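Local coordinates for protein gluconate kinase (Lactobacillus acidophilus, PDB 3LL3) that probably phosphorylates a sugar or sugar acid, such as xylulose or gluconate, at the expense of ATP, as a carbohydrate kinase of the FGGY family, at residues A329-Y339 and Y471-R482. Residues are numbered along the deposited sequence; the frame is centred on the assembly and turned at random.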
loop_
_atom_site.group_PDB
_atom_site.type_symbol
_atom_site.label_atom_id
_atom_site.label_comp_id
_atom_site.label_asym_id
_atom_site.label_seq_id
_atom_site.Cartn_x
_atom_site.Cartn_y
_atom_site.Cartn_z
ATOM N N ALA A 329 18.053 4.197 -4.529
ATOM C CA ALA A 329 17.447 3.465 -5.620
ATOM C C ALA A 329 16.787 2.205 -5.072
ATOM O O ALA A 329 17.428 1.404 -4.389
ATOM C CB ALA A 329 18.517 3.100 -6.655
ATOM N N GLY A 330 15.502 2.033 -5.368
ATOM C CA GLY A 330 14.774 0.855 -4.940
ATOM C C GLY A 330 13.903 1.164 -3.737
ATOM O O GLY A 330 13.115 0.323 -3.310
ATOM N N SER A 331 14.056 2.368 -3.192
ATOM C CA SER A 331 13.253 2.852 -2.067
ATOM C C SER A 331 13.208 1.883 -0.873
ATOM O O SER A 331 12.174 1.751 -0.204
ATOM C CB SER A 331 11.823 3.180 -2.520
ATOM O OG SER A 331 11.798 4.096 -3.613
ATOM N N ARG A 332 14.321 1.210 -0.620
ATOM C CA ARG A 332 14.395 0.200 0.435
ATOM C C ARG A 332 13.316 -0.861 0.268
ATOM O O ARG A 332 12.716 -1.328 1.247
ATOM C CB ARG A 332 14.292 0.852 1.812
ATOM C CG ARG A 332 15.293 1.980 2.029
ATOM C CD ARG A 332 15.276 2.446 3.478
ATOM N NE ARG A 332 15.992 3.704 3.621
ATOM C CZ ARG A 332 17.292 3.781 3.884
ATOM N NH1 ARG A 332 18.001 2.664 4.048
ATOM N NH2 ARG A 332 17.879 4.964 3.990
ATOM N N ASN A 333 13.072 -1.240 -0.982
ATOM C CA ASN A 333 12.159 -2.317 -1.290
ATOM C C ASN A 333 10.695 -1.959 -1.099
ATOM O O ASN A 333 9.849 -2.845 -1.012
ATOM C CB ASN A 333 12.496 -3.559 -0.463
ATOM C CG ASN A 333 13.614 -4.373 -1.068
ATOM O OD1 ASN A 333 14.052 -4.121 -2.202
ATOM N ND2 ASN A 333 14.088 -5.363 -0.316
ATOM N N LEU A 334 10.382 -0.675 -1.036
ATOM C CA LEU A 334 8.984 -0.294 -0.985
ATOM C C LEU A 334 8.381 -0.402 -2.395
ATOM O O LEU A 334 8.931 0.135 -3.346
ATOM C CB LEU A 334 8.834 1.114 -0.414
ATOM C CG LEU A 334 7.402 1.651 -0.369
ATOM C CD1 LEU A 334 6.515 0.752 0.506
ATOM C CD2 LEU A 334 7.398 3.081 0.123
ATOM N N ILE A 335 7.263 -1.113 -2.524
ATOM C CA ILE A 335 6.567 -1.238 -3.800
ATOM C C ILE A 335 5.343 -0.315 -3.881
ATOM O O ILE A 335 4.519 -0.272 -2.955
ATOM C CB ILE A 335 6.101 -2.680 -4.055
ATOM C CG1 ILE A 335 7.307 -3.601 -4.254
ATOM C CG2 ILE A 335 5.149 -2.732 -5.279
ATOM C CD1 ILE A 335 8.284 -3.106 -5.306
ATOM N N PHE A 336 5.235 0.417 -4.988
ATOM C CA PHE A 336 4.057 1.218 -5.281
ATOM C C PHE A 336 3.417 0.708 -6.562
ATOM O O PHE A 336 4.001 0.852 -7.644
ATOM C CB PHE A 336 4.409 2.698 -5.439
ATOM C CG PHE A 336 3.219 3.580 -5.745
ATOM C CD1 PHE A 336 2.260 3.853 -4.772
ATOM C CD2 PHE A 336 3.062 4.148 -6.998
ATOM C CE1 PHE A 336 1.166 4.677 -5.053
ATOM C CE2 PHE A 336 1.979 4.962 -7.285
ATOM C CZ PHE A 336 1.028 5.227 -6.323
ATOM N N LEU A 337 2.240 0.096 -6.444
ATOM C CA LEU A 337 1.463 -0.242 -7.641
ATOM C C LEU A 337 0.659 1.007 -8.022
ATOM O O LEU A 337 -0.149 1.488 -7.237
ATOM C CB LEU A 337 0.544 -1.448 -7.399
ATOM C CG LEU A 337 1.184 -2.761 -6.916
ATOM C CD1 LEU A 337 0.136 -3.871 -6.703
ATOM C CD2 LEU A 337 2.246 -3.223 -7.900
ATOM N N PRO A 338 0.896 1.548 -9.229
ATOM C CA PRO A 338 0.403 2.893 -9.576
ATOM C C PRO A 338 -1.034 2.958 -10.093
ATOM O O PRO A 338 -1.430 4.003 -10.612
ATOM C CB PRO A 338 1.336 3.333 -10.708
ATOM C CG PRO A 338 1.933 2.082 -11.256
ATOM C CD PRO A 338 1.706 0.945 -10.299
ATOM N N TYR A 339 -1.809 1.892 -9.943
ATOM C CA TYR A 339 -3.090 1.822 -10.645
ATOM C C TYR A 339 -4.211 2.684 -10.074
ATOM O O TYR A 339 -5.315 2.189 -9.870
ATOM C CB TYR A 339 -3.569 0.387 -10.705
ATOM C CG TYR A 339 -2.492 -0.620 -10.998
ATOM C CD1 TYR A 339 -1.666 -0.497 -12.107
ATOM C CD2 TYR A 339 -2.352 -1.738 -10.201
ATOM C CE1 TYR A 339 -0.702 -1.466 -12.383
ATOM C CE2 TYR A 339 -1.395 -2.683 -10.452
ATOM C CZ TYR A 339 -0.576 -2.553 -11.545
ATOM O OH TYR A 339 0.362 -3.538 -11.766
ATOM N N TYR A 471 17.521 -2.565 -9.764
ATOM C CA TYR A 471 16.176 -2.595 -10.307
ATOM C C TYR A 471 15.844 -3.951 -10.896
ATOM O O TYR A 471 14.706 -4.395 -10.846
ATOM C CB TYR A 471 15.971 -1.459 -11.321
ATOM C CG TYR A 471 15.857 -0.132 -10.615
ATOM C CD1 TYR A 471 14.835 0.092 -9.692
ATOM C CD2 TYR A 471 16.789 0.871 -10.823
ATOM C CE1 TYR A 471 14.733 1.291 -9.019
ATOM C CE2 TYR A 471 16.704 2.070 -10.149
ATOM C CZ TYR A 471 15.677 2.277 -9.254
ATOM O OH TYR A 471 15.605 3.476 -8.595
ATOM N N GLN A 472 16.849 -4.611 -11.446
ATOM C CA GLN A 472 16.645 -5.929 -12.028
ATOM C C GLN A 472 16.256 -6.937 -10.955
ATOM O O GLN A 472 15.483 -7.872 -11.208
ATOM C CB GLN A 472 17.911 -6.377 -12.754
ATOM C CG GLN A 472 17.723 -7.549 -13.681
ATOM C CD GLN A 472 18.772 -7.579 -14.786
ATOM O OE1 GLN A 472 19.443 -6.573 -15.056
ATOM N NE2 GLN A 472 18.917 -8.733 -15.434
ATOM N N LYS A 473 16.796 -6.750 -9.753
ATOM C CA LYS A 473 16.442 -7.609 -8.646
ATOM C C LYS A 473 15.098 -7.205 -8.036
ATOM O O LYS A 473 14.350 -8.049 -7.542
ATOM C CB LYS A 473 17.559 -7.638 -7.586
ATOM C CG LYS A 473 17.153 -8.363 -6.315
ATOM C CD LYS A 473 18.332 -8.630 -5.376
ATOM C CE LYS A 473 17.969 -9.677 -4.322
ATOM N NZ LYS A 473 19.170 -10.146 -3.583
ATOM N N LEU A 474 14.773 -5.919 -8.099
ATOM C CA LEU A 474 13.547 -5.424 -7.472
ATOM C C LEU A 474 12.282 -5.607 -8.325
ATOM O O LEU A 474 11.183 -5.739 -7.779
ATOM C CB LEU A 474 13.705 -3.960 -7.067
ATOM C CG LEU A 474 12.477 -3.306 -6.426
ATOM C CD1 LEU A 474 12.098 -4.020 -5.114
ATOM C CD2 LEU A 474 12.765 -1.819 -6.194
ATOM N N PHE A 475 12.425 -5.616 -9.653
ATOM C CA PHE A 475 11.267 -5.808 -10.527
ATOM C C PHE A 475 10.471 -7.099 -10.258
ATOM O O PHE A 475 9.232 -7.088 -10.285
ATOM C CB PHE A 475 11.652 -5.698 -12.022
ATOM C CG PHE A 475 10.464 -5.744 -12.963
ATOM C CD1 PHE A 475 9.398 -4.859 -12.812
ATOM C CD2 PHE A 475 10.417 -6.665 -14.002
ATOM C CE1 PHE A 475 8.293 -4.896 -13.675
ATOM C CE2 PHE A 475 9.323 -6.715 -14.864
ATOM C CZ PHE A 475 8.256 -5.826 -14.699
ATOM N N PRO A 476 11.169 -8.219 -10.015
ATOM C CA PRO A 476 10.406 -9.432 -9.697
ATOM C C PRO A 476 9.541 -9.262 -8.443
ATOM O O PRO A 476 8.461 -9.827 -8.385
ATOM C CB PRO A 476 11.505 -10.476 -9.447
ATOM C CG PRO A 476 12.635 -10.023 -10.342
ATOM C CD PRO A 476 12.601 -8.504 -10.236
ATOM N N LEU A 477 10.011 -8.515 -7.452
ATOM C CA LEU A 477 9.205 -8.268 -6.257
ATOM C C LEU A 477 7.981 -7.408 -6.607
ATOM O O LEU A 477 6.889 -7.650 -6.107
ATOM C CB LEU A 477 10.038 -7.586 -5.171
ATOM C CG LEU A 477 9.307 -7.150 -3.896
ATOM C CD1 LEU A 477 8.621 -8.323 -3.229
ATOM C CD2 LEU A 477 10.285 -6.473 -2.939
ATOM N N TYR A 478 8.169 -6.409 -7.472
ATOM C CA TYR A 478 7.052 -5.589 -7.945
ATOM C C TYR A 478 5.976 -6.490 -8.563
ATOM O O TYR A 478 4.791 -6.320 -8.295
ATOM C CB TYR A 478 7.547 -4.573 -8.976
ATOM C CG TYR A 478 6.465 -3.775 -9.685
ATOM C CD1 TYR A 478 6.085 -2.512 -9.228
ATOM C CD2 TYR A 478 5.816 -4.294 -10.799
ATOM C CE1 TYR A 478 5.095 -1.777 -9.883
ATOM C CE2 TYR A 478 4.825 -3.576 -11.453
ATOM C CZ TYR A 478 4.462 -2.325 -10.995
ATOM O OH TYR A 478 3.471 -1.653 -11.661
ATOM N N CYS A 479 6.399 -7.443 -9.389
ATOM C CA CYS A 479 5.478 -8.365 -10.045
ATOM C C CYS A 479 4.821 -9.332 -9.057
ATOM O O CYS A 479 3.678 -9.758 -9.261
ATOM C CB CYS A 479 6.191 -9.140 -11.150
ATOM S SG CYS A 479 6.727 -8.088 -12.508
ATOM N N GLU A 480 5.549 -9.690 -8.007
ATOM C CA GLU A 480 4.987 -10.555 -6.974
ATOM C C GLU A 480 3.832 -9.852 -6.272
ATOM O O GLU A 480 2.784 -10.452 -6.068
ATOM C CB GLU A 480 6.047 -10.976 -5.961
ATOM C CG GLU A 480 6.908 -12.129 -6.444
ATOM C CD GLU A 480 6.147 -13.444 -6.490
ATOM O OE1 GLU A 480 5.452 -13.751 -5.493
ATOM O OE2 GLU A 480 6.241 -14.164 -7.519
ATOM N N ILE A 481 4.021 -8.579 -5.923
ATOM C CA ILE A 481 2.991 -7.823 -5.202
ATOM C C ILE A 481 1.777 -7.564 -6.107
ATOM O O ILE A 481 0.622 -7.695 -5.694
ATOM C CB ILE A 481 3.551 -6.494 -4.648
ATOM C CG1 ILE A 481 4.767 -6.755 -3.751
ATOM C CG2 ILE A 481 2.474 -5.718 -3.902
ATOM C CD1 ILE A 481 4.575 -7.843 -2.707
ATOM N N ARG A 482 2.042 -7.228 -7.360
ATOM C CA ARG A 482 0.964 -7.074 -8.338
ATOM C C ARG A 482 0.150 -8.364 -8.478
ATOM O O ARG A 482 -1.096 -8.342 -8.458
ATOM C CB ARG A 482 1.529 -6.604 -9.682
ATOM C CG ARG A 482 0.668 -6.886 -10.873
ATOM C CD ARG A 482 1.199 -8.111 -11.606
ATOM N NE ARG A 482 1.997 -7.708 -12.734
ATOM C CZ ARG A 482 2.879 -8.478 -13.366
ATOM N NH1 ARG A 482 3.118 -9.722 -12.980
ATOM N NH2 ARG A 482 3.530 -7.981 -14.398
HETATM O O HOH W 1 2.202 -3.148 -13.645
#
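I335 is the bump on which this strand-on-helix contact turns, and the hollow it fills lies on the flank of helix 471-482, bounded by L474, L477, Y478 and I481. I335 CD1 reaches furthest in, 3.8 Å from Y478 CA, with the CD1 of L474 beside it; CG1 rests between L477 CG and I481 CG1. Having CG1 anti to its own carbonyl carbon (chi1 -67°) sends that longer branch into the hollow, while CG2 turns to I481 CB and the near rim of the Y478 ring. Two residues along the strand, L337 repeats the theme with both of its methyls: CD2 sits over one face of the Y478 ring, 4.0 Å from the centroid in a CH-pi contact, and CD1 drops onto the backbone of R482. The Y478 ring is itself a flat wedge, whose edge meets the F336 carbonyl and P338 CD; a water lies 2.8 Å from Y478 OH and 2.7 Å from Y339 OH and joins the two hydroxyls.

The setting is the C-terminal half of an actin-like ATPase fold: strand 335-337 pairs antiparallel with strand 354-359 and crosses the 471-482 part of helix 465-485 at -51°, the axes of the two short segments 8.8 Å apart, with helix 365-388 packed beside it, touching P338, Y339 and Y478 through N379.

At the far end the strand gives way to a loop, and the helix supplies the bumps. L474 CD2 lies against G330 CA at 3.6 Å, where a side chain would press on L474 and, at these backbone angles, be jammed against the carbonyl O of A329. The Y471 hydroxyl reaches A329 and is hydrogen-bonded to E374, which also accepts from G330 N. A leucine in place of Y471 would probably leave E374 without one of its partners and open a gap beside A329.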